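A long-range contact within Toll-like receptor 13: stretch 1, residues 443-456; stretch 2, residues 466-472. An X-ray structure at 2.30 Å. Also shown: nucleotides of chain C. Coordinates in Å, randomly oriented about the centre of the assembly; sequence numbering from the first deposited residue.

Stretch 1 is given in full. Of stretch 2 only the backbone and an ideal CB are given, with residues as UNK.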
# COMPACT_ATOMS: atom_id res chain seq x y z
N THR A 443 22.32 -9.31 11.80
CA THR A 443 22.54 -9.27 10.34
C THR A 443 23.54 -8.19 9.94
O THR A 443 24.32 -8.40 9.01
CB THR A 443 21.22 -9.10 9.55
OG1 THR A 443 20.43 -10.28 9.67
CG2 THR A 443 21.51 -8.87 8.06
N PHE A 444 23.54 -7.06 10.65
CA PHE A 444 24.41 -5.93 10.33
C PHE A 444 25.49 -5.70 11.39
O PHE A 444 26.10 -4.64 11.41
CB PHE A 444 23.60 -4.64 10.14
CG PHE A 444 22.35 -4.82 9.33
CD1 PHE A 444 22.41 -4.91 7.95
CD2 PHE A 444 21.12 -4.92 9.95
CE1 PHE A 444 21.26 -5.10 7.20
CE2 PHE A 444 19.96 -5.09 9.21
CZ PHE A 444 20.04 -5.19 7.82
N ARG A 445 25.70 -6.68 12.27
CA ARG A 445 26.72 -6.58 13.32
C ARG A 445 28.10 -6.08 12.88
O ARG A 445 28.70 -5.25 13.58
CB ARG A 445 26.88 -7.91 14.08
CG ARG A 445 26.27 -7.93 15.46
CD ARG A 445 27.31 -8.29 16.51
NE ARG A 445 28.16 -7.15 16.87
CZ ARG A 445 27.90 -6.30 17.87
NH1 ARG A 445 26.82 -6.45 18.62
NH2 ARG A 445 28.74 -5.29 18.12
N PRO A 446 28.64 -6.59 11.75
CA PRO A 446 29.97 -6.14 11.33
C PRO A 446 30.05 -4.70 10.86
O PRO A 446 31.14 -4.15 10.85
CB PRO A 446 30.30 -7.06 10.14
CG PRO A 446 29.41 -8.24 10.32
CD PRO A 446 28.16 -7.71 10.92
N LEU A 447 28.93 -4.10 10.47
CA LEU A 447 28.94 -2.78 9.84
C LEU A 447 29.07 -1.63 10.83
O LEU A 447 28.19 -0.76 10.94
CB LEU A 447 27.69 -2.62 8.97
CG LEU A 447 27.53 -3.79 7.99
CD1 LEU A 447 26.32 -3.60 7.09
CD2 LEU A 447 28.80 -3.95 7.16
N LYS A 448 30.21 -1.61 11.53
CA LYS A 448 30.48 -0.68 12.63
C LYS A 448 30.42 0.78 12.25
O LYS A 448 30.19 1.64 13.10
CB LYS A 448 31.87 -0.96 13.24
CG LYS A 448 31.94 -2.07 14.29
CD LYS A 448 30.62 -2.81 14.45
CE LYS A 448 30.64 -3.74 15.65
NZ LYS A 448 31.86 -4.57 15.70
N LYS A 449 30.63 1.07 10.97
CA LYS A 449 30.70 2.45 10.51
C LYS A 449 29.49 2.88 9.68
O LYS A 449 29.47 3.97 9.11
CB LYS A 449 32.00 2.66 9.73
CG LYS A 449 33.23 2.64 10.62
CD LYS A 449 34.52 2.73 9.84
CE LYS A 449 34.80 4.15 9.42
NZ LYS A 449 36.15 4.30 8.82
N LEU A 450 28.49 2.01 9.60
CA LEU A 450 27.31 2.29 8.78
C LEU A 450 26.61 3.57 9.26
O LEU A 450 26.39 3.76 10.45
CB LEU A 450 26.33 1.11 8.77
CG LEU A 450 25.34 1.20 7.61
CD1 LEU A 450 26.11 1.02 6.30
CD2 LEU A 450 24.26 0.16 7.75
N GLN A 451 26.27 4.42 8.30
CA GLN A 451 25.71 5.74 8.58
C GLN A 451 24.24 5.76 8.17
O GLN A 451 23.38 6.31 8.86
CB GLN A 451 26.51 6.79 7.78
CG GLN A 451 26.92 8.01 8.58
CD GLN A 451 28.42 8.15 8.76
OE1 GLN A 451 29.17 8.21 7.78
NE2 GLN A 451 28.87 8.17 10.01
N SER A 452 23.97 5.12 7.04
CA SER A 452 22.68 5.14 6.40
C SER A 452 22.30 3.72 5.97
O SER A 452 23.09 3.02 5.33
CB SER A 452 22.74 6.07 5.18
OG SER A 452 21.53 6.05 4.44
N LEU A 453 21.11 3.28 6.36
CA LEU A 453 20.60 1.97 5.97
C LEU A 453 19.20 2.09 5.37
O LEU A 453 18.28 2.60 6.03
CB LEU A 453 20.56 1.01 7.17
CG LEU A 453 19.84 -0.35 6.99
CD1 LEU A 453 20.41 -1.13 5.81
CD2 LEU A 453 19.92 -1.22 8.26
N ILE A 454 19.04 1.61 4.15
CA ILE A 454 17.74 1.61 3.49
C ILE A 454 17.12 0.20 3.36
O ILE A 454 17.69 -0.67 2.71
CB ILE A 454 17.85 2.23 2.11
CG1 ILE A 454 18.41 3.66 2.24
CG2 ILE A 454 16.51 2.18 1.41
CD1 ILE A 454 18.76 4.30 0.91
N LEU A 455 15.97 -0.03 3.99
CA LEU A 455 15.29 -1.33 3.91
C LEU A 455 13.89 -1.15 3.37
O LEU A 455 13.03 -1.99 3.56
CB LEU A 455 15.21 -2.00 5.27
CG LEU A 455 16.54 -2.56 5.73
CD1 LEU A 455 16.49 -2.78 7.23
CD2 LEU A 455 16.84 -3.85 4.99
N SER A 456 13.66 -0.03 2.71
CA SER A 456 12.32 0.31 2.26
C SER A 456 11.83 -0.56 1.11
O SER A 456 12.62 -1.11 0.36
CB SER A 456 12.24 1.79 1.91
OG SER A 456 13.10 2.07 0.83
N UNK A 466 17.42 -7.36 18.47
CA UNK A 466 18.82 -7.18 18.10
C UNK A 466 19.11 -7.32 16.59
O UNK A 466 20.23 -7.67 16.20
CB UNK A 466 19.67 -8.20 18.87
N UNK A 467 18.10 -7.07 15.76
CA UNK A 467 18.28 -7.03 14.31
C UNK A 467 19.33 -5.99 13.93
O UNK A 467 20.09 -6.17 12.99
CB UNK A 467 16.95 -6.72 13.61
N UNK A 468 19.37 -4.90 14.70
CA UNK A 468 20.21 -3.75 14.41
C UNK A 468 21.36 -3.57 15.40
O UNK A 468 21.88 -2.46 15.54
CB UNK A 468 19.35 -2.48 14.39
N UNK A 469 21.75 -4.63 16.10
CA UNK A 469 22.93 -4.52 16.97
C UNK A 469 24.22 -4.25 16.15
O UNK A 469 24.33 -4.64 14.98
CB UNK A 469 23.09 -5.80 17.79
N UNK A 470 25.17 -3.55 16.75
CA UNK A 470 26.41 -3.23 16.08
C UNK A 470 26.35 -1.96 15.25
O UNK A 470 27.38 -1.46 14.79
CB UNK A 470 26.82 -4.40 15.19
N UNK A 471 25.15 -1.43 15.03
CA UNK A 471 24.99 -0.24 14.21
C UNK A 471 25.08 1.01 15.08
O UNK A 471 24.22 1.88 15.04
CB UNK A 471 23.66 -0.28 13.46
N UNK A 472 26.17 1.10 15.84
CA UNK A 472 26.39 2.16 16.81
C UNK A 472 26.43 3.56 16.19
O UNK A 472 25.96 4.52 16.80
CB UNK A 472 27.70 1.90 17.56
P G C 3 4.34 8.20 -3.83
OP1 G C 3 3.77 6.85 -3.85
OP2 G C 3 3.41 9.36 -3.80
O5' G C 3 5.32 8.26 -2.57
C5' G C 3 4.82 8.82 -1.35
C4' G C 3 5.86 9.56 -0.55
O4' G C 3 6.81 8.63 0.01
C3' G C 3 6.69 10.60 -1.31
O3' G C 3 7.08 11.63 -0.41
C2' G C 3 7.94 9.81 -1.67
O2' G C 3 9.07 10.62 -1.88
C1' G C 3 8.11 8.94 -0.43
N9 G C 3 8.80 7.67 -0.62
C8 G C 3 8.46 6.66 -1.49
N7 G C 3 9.26 5.64 -1.39
C5 G C 3 10.17 5.98 -0.41
C6 G C 3 11.28 5.27 0.13
O6 G C 3 11.72 4.16 -0.17
N1 G C 3 11.92 5.99 1.12
C2 G C 3 11.56 7.25 1.53
N2 G C 3 12.33 7.77 2.50
N3 G C 3 10.54 7.93 1.04
C4 G C 3 9.90 7.24 0.08

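Position 466 has phi/psi of 61/25, a left-handed conformation that favours glycine, asparagine or aspartate. Nothing of stretch 1 lies within 5.5 Å of its ideal CB, so the contact sets no further limit. The residue is N466. Its backbone O takes a weak hydrogen bond from the N of 469, closing a type I turn.

Position 467 points its CA-to-CB bond sideways, and stretch 1 again offers nothing within 5.5 Å of the ideal CB. Many side chains would suit. The backbone matters more here: its O lies 3.4 Å from F444 CD2, at the edge of that ring and near its plane. The residue is S467. Its OG is hydrogen-bonded to a residue just outside the stretches. Its O receives a hydrogen bond from water 1, which also accepts one from F444 N (water O to F444 N, 3.1 Å). No direct hydrogen bond joins the two stretches, so this water supplies a polar link between their backbones.

Position 468 has its CA-to-CB bond pointing away, and the nearest atom to the ideal CB is F444 CD2 at 5.4 Å. A short side chain would leave stretch 1 untouched. The F444 ring and the ends of L453 and L455 offer an apolar surface farther off, so a long apolar or aromatic residue would suit. The residue is F468, with chi1 at -55° (m). The end of its ring comes back to stretch 1: CE1 is 4.2 Å from F444 CE2, 4.1 Å from L453 CD2 and 4.1 Å from L455 CD1. Both leucines meet the ring at its edge.

Position 469 points sideways, with its ideal CB 3.9 Å from R445 NH1. A small or polar side chain would fit beside the arginine; an acidic one would also be plausible. The residue is S469, whose OG is 3.3 Å from R445 CG. Its backbone O receives a hydrogen bond from water 1 and a CA-H...O contact from R445 CA at 3.5 Å.

Position 470 leaves little choice. Its ideal CB points toward stretch 1 and would clash with R445 O at 2.6 Å. Phi/psi of 86/-11 would also jam a CB against the carbonyl O of the residue before. The residue is G470. Its CA lies over one face of the R445 guanidinium, 3.7 Å from NH2, although that arginine is poorly ordered.

Position 471 points sideways; its ideal CB is 5.2 Å from L447 O and 5.4 Å from F444 O. The apolar groups of F444, L447, L450 and L453 lie within reach of a longer side chain, so leucine, isoleucine or methionine would suit. The residue is L471, with 91 Å² covered by stretch 1. CD1 meets F444 CB at 3.8 Å and L453 CD2 at 4.2 Å; CD2 meets L450 CB at 3.8 Å and L447 CB at 4.0 Å.

Position 472 points sideways, its ideal CB 5.1 Å from K448 O. Many polar residues would do. It is T472, which makes no close contact with stretch 1.

Stretch 2 (466-472) NSFSGLT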
# COMPACT_ATOMS: atom_id res chain seq x y z
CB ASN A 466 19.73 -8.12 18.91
CG ASN A 466 19.59 -7.92 20.41
OD1 ASN A 466 19.44 -6.80 20.89
ND2 ASN A 466 19.63 -9.02 21.16
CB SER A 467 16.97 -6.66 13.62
OG SER A 467 16.16 -7.80 13.43
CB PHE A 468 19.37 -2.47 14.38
CG PHE A 468 18.20 -2.53 13.43
CD1 PHE A 468 18.41 -2.49 12.06
CD2 PHE A 468 16.91 -2.64 13.91
CE1 PHE A 468 17.35 -2.53 11.19
CE2 PHE A 468 15.83 -2.70 13.04
CZ PHE A 468 16.05 -2.64 11.68
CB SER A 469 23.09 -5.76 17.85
OG SER A 469 23.57 -6.86 17.11
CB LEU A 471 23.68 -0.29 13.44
CG LEU A 471 23.64 -1.39 12.39
CD1 LEU A 471 22.30 -1.43 11.66
CD2 LEU A 471 24.79 -1.24 11.39
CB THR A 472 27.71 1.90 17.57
OG1 THR A 472 27.62 0.65 18.26
CG2 THR A 472 28.02 3.04 18.55
O HOH W 1 22.64 -6.41 13.50
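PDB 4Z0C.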